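Local coordinates for methyl-accepting chemotaxis protein (Campylobacter jejuni, PDB 6W3O) that probably senses amino-acid-like ligands outside the cell through a double Cache (dCache) domain and passes the signal on to the chemotaxis machinery, at residues 74-79 against 159-164; 126-131 against 140-145; 90-95 against 133-138. All coordinates share one frame; numbering follows the deposited sequence.

Contact 1: 74-79 against 159-164; sequences HSINAL and VDIPSE. With NA (sodium ion), chain G; SKG (4-methylisoleucine), chain C; SO4 (sulfate ion), chain D.
Ala-78 and Leu-79 lie against the end of the strand 152-162. CB of Ala-78 lies 3.6 Å from O of Asp-160 and 3.8 Å from CD1 of Ile-161. One backbone bond joins the segments: Leu-79 N donates a hydrogen bond to Asp-160 O at 2.9 Å. CB of Leu-79 packs on CD of Pro-162. CD1 of Ile-161 reaches back because both of its side-chain torsions are near -60°, although its CB points away.

The turn before Ala-78 sets this up. Asn-77, with positive phi, is the C-prime residue of a Schellman motif that ends helix 58-76. In the conformer given, CG2 of Ile-76 just touches CD1 of Ile-161. Helix 4-48 packs on Ile-76 and Val-159.

Asp-160 itself turns its carboxylate to the ligand. OD2 accepts from the ammonium N of 4-methylisoleucine at 2.7 Å and also from Asn-80. OD1 is held by Thr-142 and Tyr-82. With bonds to both oxygens, the carboxylate is fixed in rotation, and its negative charge probably helps select an amino-acid ammonium group.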
# COMPACT_ATOMS: atom_id res chain seq x y z
N HIS A 74 -16.86 7.29 5.03
CA HIS A 74 -16.64 8.26 6.10
C HIS A 74 -15.89 7.66 7.28
O HIS A 74 -15.03 8.32 7.87
CB HIS A 74 -17.97 8.78 6.58
CG HIS A 74 -18.65 9.69 5.62
ND1 HIS A 74 -19.99 9.97 5.72
CD2 HIS A 74 -18.18 10.43 4.59
CE1 HIS A 74 -20.31 10.85 4.79
NE2 HIS A 74 -19.24 11.15 4.09
N SER A 75 -16.19 6.42 7.63
CA SER A 75 -15.61 5.81 8.81
C SER A 75 -14.10 5.81 8.78
O SER A 75 -13.46 5.96 9.83
CB SER A 75 -16.23 4.45 9.00
OG SER A 75 -15.71 3.54 8.11
N ILE A 76 -13.53 5.61 7.58
CA ILE A 76 -12.10 5.48 7.38
C ILE A 76 -11.49 6.67 6.62
O ILE A 76 -10.27 6.71 6.41
CB ILE A 76 -11.75 4.11 6.71
CG1 ILE A 76 -10.33 3.61 7.09
CG2 ILE A 76 -11.95 4.18 5.20
CD1 ILE A 76 -9.99 2.18 6.68
N ASN A 77 -12.31 7.65 6.24
CA ASN A 77 -11.87 8.75 5.39
C ASN A 77 -11.23 8.26 4.10
O ASN A 77 -10.19 8.74 3.69
CB ASN A 77 -10.96 9.73 6.14
CG ASN A 77 -10.77 11.01 5.39
OD1 ASN A 77 -11.69 11.48 4.68
ND2 ASN A 77 -9.60 11.62 5.57
N ALA A 78 -11.86 7.29 3.45
CA ALA A 78 -11.41 6.85 2.13
C ALA A 78 -11.77 7.92 1.11
O ALA A 78 -12.64 8.77 1.33
CB ALA A 78 -12.07 5.54 1.75
N LEU A 79 -11.08 7.88 -0.02
CA LEU A 79 -11.32 8.86 -1.09
C LEU A 79 -12.58 8.50 -1.89
O LEU A 79 -13.40 9.36 -2.18
CB LEU A 79 -10.09 8.96 -1.99
CG LEU A 79 -10.15 10.16 -2.92
CD1 LEU A 79 -9.95 11.44 -2.06
CD2 LEU A 79 -9.06 9.99 -3.98
N VAL A 159 -12.26 0.17 -2.97
CA VAL A 159 -11.96 1.13 -1.91
C VAL A 159 -10.66 1.81 -2.26
O VAL A 159 -9.63 1.14 -2.44
CB VAL A 159 -11.85 0.42 -0.54
CG1 VAL A 159 -11.40 1.42 0.52
CG2 VAL A 159 -13.13 -0.25 -0.16
N ASP A 160 -10.69 3.14 -2.43
CA ASP A 160 -9.49 3.90 -2.75
C ASP A 160 -9.00 4.67 -1.54
O ASP A 160 -9.72 5.51 -0.98
CB ASP A 160 -9.80 4.95 -3.86
CG ASP A 160 -10.20 4.36 -5.19
OD1 ASP A 160 -10.02 3.15 -5.41
OD2 ASP A 160 -10.76 5.16 -5.99
N ILE A 161 -7.77 4.38 -1.14
CA ILE A 161 -7.12 5.04 -0.04
C ILE A 161 -5.97 5.88 -0.60
O ILE A 161 -5.17 5.38 -1.36
CB ILE A 161 -6.55 4.01 0.95
CG1 ILE A 161 -7.65 3.04 1.42
CG2 ILE A 161 -5.90 4.73 2.15
CD1 ILE A 161 -8.78 3.69 2.19
N PRO A 162 -5.86 7.17 -0.21
CA PRO A 162 -4.74 7.96 -0.73
C PRO A 162 -3.40 7.32 -0.40
O PRO A 162 -3.16 6.91 0.75
CB PRO A 162 -4.89 9.30 0.01
CG PRO A 162 -6.36 9.41 0.32
CD PRO A 162 -6.73 7.98 0.66
N SER A 163 -2.55 7.15 -1.41
CA SER A 163 -1.20 6.64 -1.18
C SER A 163 -0.37 7.51 -0.25
O SER A 163 0.45 6.98 0.51
CB SER A 163 -0.45 6.37 -2.48
OG SER A 163 -0.49 7.50 -3.24
N GLU A 164 -0.71 8.80 -0.20
CA GLU A 164 -0.06 9.70 0.75
C GLU A 164 -0.24 9.19 2.19
O GLU A 164 0.59 9.49 3.07
CB GLU A 164 -0.60 11.16 0.61
CG GLU A 164 0.04 12.16 1.57
CD GLU A 164 -0.38 13.57 1.26
OE1 GLU A 164 -1.19 13.73 0.34
OE2 GLU A 164 0.13 14.53 1.90
NA NA G . -13.79 2.24 9.71
N SKG C . -10.16 4.84 -8.65
CA SKG C . -11.01 4.18 -9.65
C SKG C . -10.29 4.37 -10.98
O SKG C . -9.67 5.44 -11.22
CB SKG C . -12.44 4.76 -9.56
CG SKG C . -13.38 3.97 -10.49
CD1 SKG C . -14.79 4.08 -9.92
CD2 SKG C . -13.31 4.52 -11.95
OXT SKG C . -10.32 3.46 -11.85
CAE SKG C . -12.51 6.28 -9.74
S SO4 D . -18.55 14.10 1.97
O1 SO4 D . -17.14 13.63 1.83
O2 SO4 D . -18.81 14.96 0.79
O3 SO4 D . -19.43 12.89 1.99
O4 SO4 D . -18.81 14.98 3.15

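Contact 2: 126-131 against 140-145; sequences FVTPAY and VITYSK. With SKG (4-methylisoleucine), chain C.
Val-127 packs its two methyls on the neighbouring strand. CG1 meets CG2 of Ile-141 at 3.7 Å, and CG2 lies beside CD2 of Tyr-143 at 3.8 Å. Helix 4-48 covers Val-127 and Tyr-143. On the other face of the sheet, CG2 of Val-140 sits over one face of the Tyr-131 ring, 4.0 Å from its centroid, in a CH-pi contact.

Phe-126 and Ser-144 form an antiparallel hydrogen-bonded pair, as do Tyr-131 and Val-140. Between them the register slips by one residue. There the hydroxyl of Thr-128 replaces a backbone carbonyl: Thr-142 N donates to OG1 at 3.0 Å, and OG1 in turn donates to Pro-129 O from above the carbonyl plane. A water donates hydrogen bonds to Phe-126 O and Ser-144 OG, which also bonds Trp-115 O.

At the polar edge, Tyr-131 OH donates to Thr-142 OG1 at 2.6 Å and accepts from the ammonium N of 4-methylisoleucine at 2.8 Å. CG of Tyr-131 stands between its backbone N and carbonyl carbon (chi1 69°), bringing the ring to Val-140 and Thr-142. Thr-142 OG1 also bonds Asp-160. This beta hairpin with an interrupted edge strand brings Tyr-131 to the ligand site of a PDC (Cache) sensor domain.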
# COMPACT_ATOMS: atom_id res chain seq x y z
N PHE A 126 -7.85 -7.82 -4.05
CA PHE A 126 -6.78 -7.39 -4.93
C PHE A 126 -6.31 -6.00 -4.54
O PHE A 126 -7.15 -5.14 -4.23
CB PHE A 126 -7.25 -7.37 -6.39
CG PHE A 126 -6.18 -7.04 -7.37
CD1 PHE A 126 -5.18 -7.94 -7.62
CD2 PHE A 126 -6.06 -5.77 -7.91
CE1 PHE A 126 -4.12 -7.64 -8.45
CE2 PHE A 126 -5.02 -5.46 -8.78
CZ PHE A 126 -4.04 -6.38 -9.01
N VAL A 127 -5.00 -5.79 -4.48
CA VAL A 127 -4.43 -4.51 -4.11
C VAL A 127 -3.62 -3.98 -5.28
O VAL A 127 -2.68 -4.61 -5.75
CB VAL A 127 -3.52 -4.61 -2.87
CG1 VAL A 127 -3.04 -3.22 -2.45
CG2 VAL A 127 -4.21 -5.36 -1.75
N THR A 128 -4.01 -2.81 -5.80
CA THR A 128 -3.32 -2.23 -6.91
C THR A 128 -2.03 -1.53 -6.46
O THR A 128 -1.92 -1.08 -5.33
CB THR A 128 -4.18 -1.16 -7.65
OG1 THR A 128 -4.32 0.00 -6.83
CG2 THR A 128 -5.54 -1.68 -8.06
N PRO A 129 -1.07 -1.37 -7.38
CA PRO A 129 -0.06 -0.33 -7.21
C PRO A 129 -0.73 1.02 -7.12
O PRO A 129 -1.85 1.20 -7.60
CB PRO A 129 0.79 -0.45 -8.48
CG PRO A 129 0.42 -1.76 -9.12
CD PRO A 129 -0.98 -2.05 -8.68
N ALA A 130 -0.03 2.01 -6.58
CA ALA A 130 -0.54 3.34 -6.58
C ALA A 130 -0.73 3.88 -8.00
O ALA A 130 0.07 3.62 -8.88
CB ALA A 130 0.36 4.28 -5.81
N TYR A 131 -1.80 4.63 -8.20
CA TYR A 131 -2.11 5.22 -9.50
C TYR A 131 -2.98 6.46 -9.32
O TYR A 131 -3.56 6.69 -8.25
CB TYR A 131 -2.77 4.21 -10.45
CG TYR A 131 -4.15 3.84 -10.01
CD1 TYR A 131 -4.36 2.88 -9.01
CD2 TYR A 131 -5.25 4.47 -10.54
CE1 TYR A 131 -5.65 2.58 -8.61
CE2 TYR A 131 -6.55 4.18 -10.14
CZ TYR A 131 -6.74 3.25 -9.16
OH TYR A 131 -8.03 3.00 -8.70
N VAL A 140 -3.87 6.98 -5.43
CA VAL A 140 -4.59 6.04 -4.55
C VAL A 140 -4.02 4.66 -4.68
O VAL A 140 -3.44 4.29 -5.71
CB VAL A 140 -6.10 6.00 -4.83
CG1 VAL A 140 -6.73 7.37 -4.55
CG2 VAL A 140 -6.39 5.53 -6.23
N ILE A 141 -4.19 3.87 -3.61
CA ILE A 141 -4.08 2.43 -3.65
C ILE A 141 -5.52 1.90 -3.53
O ILE A 141 -6.27 2.37 -2.66
CB ILE A 141 -3.25 1.97 -2.44
CG1 ILE A 141 -1.80 2.44 -2.58
CG2 ILE A 141 -3.29 0.47 -2.33
CD1 ILE A 141 -0.99 2.38 -1.31
N THR A 142 -5.87 1.01 -4.45
CA THR A 142 -7.21 0.46 -4.51
C THR A 142 -7.20 -0.97 -3.99
O THR A 142 -6.35 -1.79 -4.36
CB THR A 142 -7.78 0.54 -5.93
OG1 THR A 142 -7.88 1.91 -6.30
CG2 THR A 142 -9.17 -0.16 -6.03
N TYR A 143 -8.17 -1.24 -3.13
CA TYR A 143 -8.46 -2.60 -2.64
C TYR A 143 -9.79 -2.99 -3.29
O TYR A 143 -10.77 -2.29 -3.13
CB TYR A 143 -8.64 -2.54 -1.11
CG TYR A 143 -7.44 -2.02 -0.40
CD1 TYR A 143 -7.21 -0.65 -0.31
CD2 TYR A 143 -6.45 -2.88 0.06
CE1 TYR A 143 -6.05 -0.16 0.25
CE2 TYR A 143 -5.26 -2.39 0.60
CZ TYR A 143 -5.09 -1.03 0.71
OH TYR A 143 -3.93 -0.49 1.30
N SER A 144 -9.78 -4.07 -4.05
CA SER A 144 -10.99 -4.51 -4.73
C SER A 144 -11.34 -5.94 -4.38
O SER A 144 -10.47 -6.76 -4.05
CB SER A 144 -10.96 -4.30 -6.22
OG SER A 144 -9.92 -5.02 -6.82
N LYS A 145 -12.62 -6.25 -4.49
CA LYS A 145 -13.09 -7.58 -4.07
C LYS A 145 -14.40 -7.89 -4.84
O LYS A 145 -15.35 -7.09 -4.80
CB LYS A 145 -13.38 -7.57 -2.57
CG LYS A 145 -13.79 -8.91 -1.98
CD LYS A 145 -12.69 -9.92 -2.11
CE LYS A 145 -12.76 -11.02 -1.05
NZ LYS A 145 -13.84 -11.98 -1.37
N SKG C . -10.16 4.84 -8.65
CA SKG C . -11.01 4.18 -9.65
C SKG C . -10.29 4.37 -10.98
O SKG C . -9.67 5.44 -11.22
CB SKG C . -12.44 4.76 -9.56
CG SKG C . -13.38 3.97 -10.49
CD1 SKG C . -14.79 4.08 -9.92
CD2 SKG C . -13.31 4.52 -11.95
OXT SKG C . -10.32 3.46 -11.85
CAE SKG C . -12.51 6.28 -9.74
O HOH W 1 -7.81 -3.37 -6.49

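Contact 3: 90-95 against 133-138; sequences VLLSQK and DTVLKQ. With SKG (4-methylisoleucine), chain C.
The end of Gln-94 packs on Val-135 and Leu-136. OE1 is 3.7 Å from CG1 of Val-135, and NE2 is 3.5 Å from CD2 of Leu-136. These are packing contacts of an amide on methyl groups. The Gln-94 and Val-135 side chains cross at about a right angle. CG of Gln-94 stands between its backbone N and carbonyl carbon, chi1 62°, and the chain is extended beyond it, which carries the amide out to the loop. Deeper in, CD2 of Leu-92 meets the other methyl of Val-135, CG2, at 4.2 Å. At the outer end, CD1 of Leu-136 rests by the carbonyl oxygen of Lys-95, while the long Lys-95 side chain leads away.

The loop 133-138 links the two strands of a hairpin in the first PDC sensor domain and lines the ligand site. An Asx motif shapes it: Asp-133 OD2 accepts from Leu-136 N at 2.7 Å, on the anti side of the carboxylate and 31° out of its plane. A weak bond from Val-135 N adds to this. The other oxygen, OD1, takes the ammonium N of 4-methylisoleucine at 2.6 Å.

Thr-134 holds the ligand carboxylate. Its backbone N and its OG1 both donate to the ligand O, OG1 at 2.7 Å. CG2 of Val-135 touches the ligand methyl CAE at 3.7 Å.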
# COMPACT_ATOMS: atom_id res chain seq x y z
N VAL A 90 -21.10 1.89 -12.36
CA VAL A 90 -20.48 1.84 -11.03
C VAL A 90 -21.19 2.78 -10.10
O VAL A 90 -21.39 3.99 -10.42
CB VAL A 90 -18.96 2.13 -11.08
CG1 VAL A 90 -18.64 3.51 -11.67
CG2 VAL A 90 -18.34 2.02 -9.70
N LEU A 91 -21.58 2.24 -8.95
CA LEU A 91 -22.15 3.08 -7.89
C LEU A 91 -21.00 3.67 -7.09
O LEU A 91 -20.23 2.92 -6.46
CB LEU A 91 -23.06 2.26 -6.98
CG LEU A 91 -23.72 3.08 -5.86
CD1 LEU A 91 -24.72 4.12 -6.40
CD2 LEU A 91 -24.41 2.14 -4.90
N LEU A 92 -20.88 4.99 -7.13
CA LEU A 92 -19.69 5.68 -6.61
C LEU A 92 -20.04 6.61 -5.46
O LEU A 92 -20.81 7.56 -5.63
CB LEU A 92 -19.02 6.45 -7.74
CG LEU A 92 -17.85 7.36 -7.38
CD1 LEU A 92 -16.69 6.57 -6.75
CD2 LEU A 92 -17.38 8.10 -8.61
N SER A 93 -19.42 6.36 -4.29
CA SER A 93 -19.44 7.30 -3.17
C SER A 93 -18.09 7.99 -3.11
O SER A 93 -17.07 7.33 -2.91
CB SER A 93 -19.71 6.55 -1.85
OG SER A 93 -19.75 7.42 -0.76
N GLN A 94 -18.09 9.31 -3.34
CA GLN A 94 -16.82 10.02 -3.52
C GLN A 94 -16.74 11.11 -2.56
O GLN A 94 -17.74 11.78 -2.25
CB GLN A 94 -16.60 10.51 -4.94
CG GLN A 94 -17.61 11.48 -5.43
CD GLN A 94 -17.23 12.18 -6.76
OE1 GLN A 94 -17.67 11.76 -7.82
NE2 GLN A 94 -16.31 13.11 -6.70
N LYS A 95 -15.50 11.31 -2.11
CA LYS A 95 -15.22 12.45 -1.26
C LYS A 95 -15.53 13.75 -1.99
O LYS A 95 -15.30 13.89 -3.20
CB LYS A 95 -13.76 12.40 -0.80
CG LYS A 95 -13.54 13.18 0.50
CD LYS A 95 -12.18 12.90 1.12
CE LYS A 95 -11.98 13.72 2.38
NZ LYS A 95 -10.55 13.68 2.79
N ASP A 133 -6.06 8.51 -9.49
CA ASP A 133 -7.52 8.28 -9.57
C ASP A 133 -8.14 9.03 -10.75
O ASP A 133 -7.89 10.23 -10.94
CB ASP A 133 -8.18 8.79 -8.30
CG ASP A 133 -9.64 8.55 -8.28
OD1 ASP A 133 -10.02 7.42 -8.40
OD2 ASP A 133 -10.41 9.47 -8.04
N THR A 134 -9.03 8.36 -11.46
CA THR A 134 -9.70 8.93 -12.63
C THR A 134 -10.59 10.11 -12.25
O THR A 134 -10.71 11.06 -13.00
CB THR A 134 -10.63 7.86 -13.25
OG1 THR A 134 -9.87 6.71 -13.60
CG2 THR A 134 -11.32 8.41 -14.47
N VAL A 135 -11.29 10.01 -11.12
CA VAL A 135 -12.33 10.99 -10.79
C VAL A 135 -11.77 12.19 -9.99
O VAL A 135 -12.09 13.34 -10.26
CB VAL A 135 -13.49 10.31 -10.07
CG1 VAL A 135 -14.48 11.34 -9.59
CG2 VAL A 135 -14.18 9.35 -11.03
N LEU A 136 -10.96 11.92 -9.00
CA LEU A 136 -10.50 12.97 -8.09
C LEU A 136 -9.04 13.38 -8.35
O LEU A 136 -8.55 14.30 -7.69
CB LEU A 136 -10.73 12.58 -6.63
CG LEU A 136 -12.22 12.55 -6.21
CD1 LEU A 136 -12.40 12.06 -4.79
CD2 LEU A 136 -12.88 13.91 -6.36
N LYS A 137 -8.32 12.63 -9.17
CA LYS A 137 -6.93 13.01 -9.54
C LYS A 137 -6.07 13.15 -8.28
O LYS A 137 -5.26 14.09 -8.14
CB LYS A 137 -6.95 14.31 -10.35
CG LYS A 137 -7.75 14.18 -11.63
CD LYS A 137 -7.08 13.33 -12.65
CE LYS A 137 -7.85 13.33 -13.95
NZ LYS A 137 -7.12 12.40 -14.85
N GLN A 138 -6.17 12.14 -7.44
CA GLN A 138 -5.20 11.90 -6.37
C GLN A 138 -4.59 10.52 -6.55
O GLN A 138 -5.28 9.61 -7.01
CB GLN A 138 -5.85 12.05 -4.99
CG GLN A 138 -6.38 13.46 -4.80
CD GLN A 138 -7.07 13.65 -3.50
OE1 GLN A 138 -6.58 13.20 -2.48
NE2 GLN A 138 -8.14 14.45 -3.51
N SKG C . -10.16 4.84 -8.65
CA SKG C . -11.01 4.18 -9.65
C SKG C . -10.29 4.37 -10.98
O SKG C . -9.67 5.44 -11.22
CB SKG C . -12.44 4.76 -9.56
CG SKG C . -13.38 3.97 -10.49
CD1 SKG C . -14.79 4.08 -9.92
CD2 SKG C . -13.31 4.52 -11.95
OXT SKG C . -10.32 3.46 -11.85
CAE SKG C . -12.51 6.28 -9.74

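From the N terminus, the chain passes the long helix 4-48 and reaches the end of helix 58-76, where contact 1 begins. It closes there only when strand 152-162 returns, so contacts 2 and 3 both fall within its loop. Contact 3 starts on strand 90-94 and closes in the turn 133-138. Contact 2 starts at 126-131 and closes at 140-145, so contacts 2 and 3 cross. All three serve one antiparallel sheet. Contact 2 pairs its edge strand, contact 1 joins the helix end to strand 152-162, and contact 3 ties the hairpin turn to strand 90-94. Each also supplies residues that reach 4-methylisoleucine.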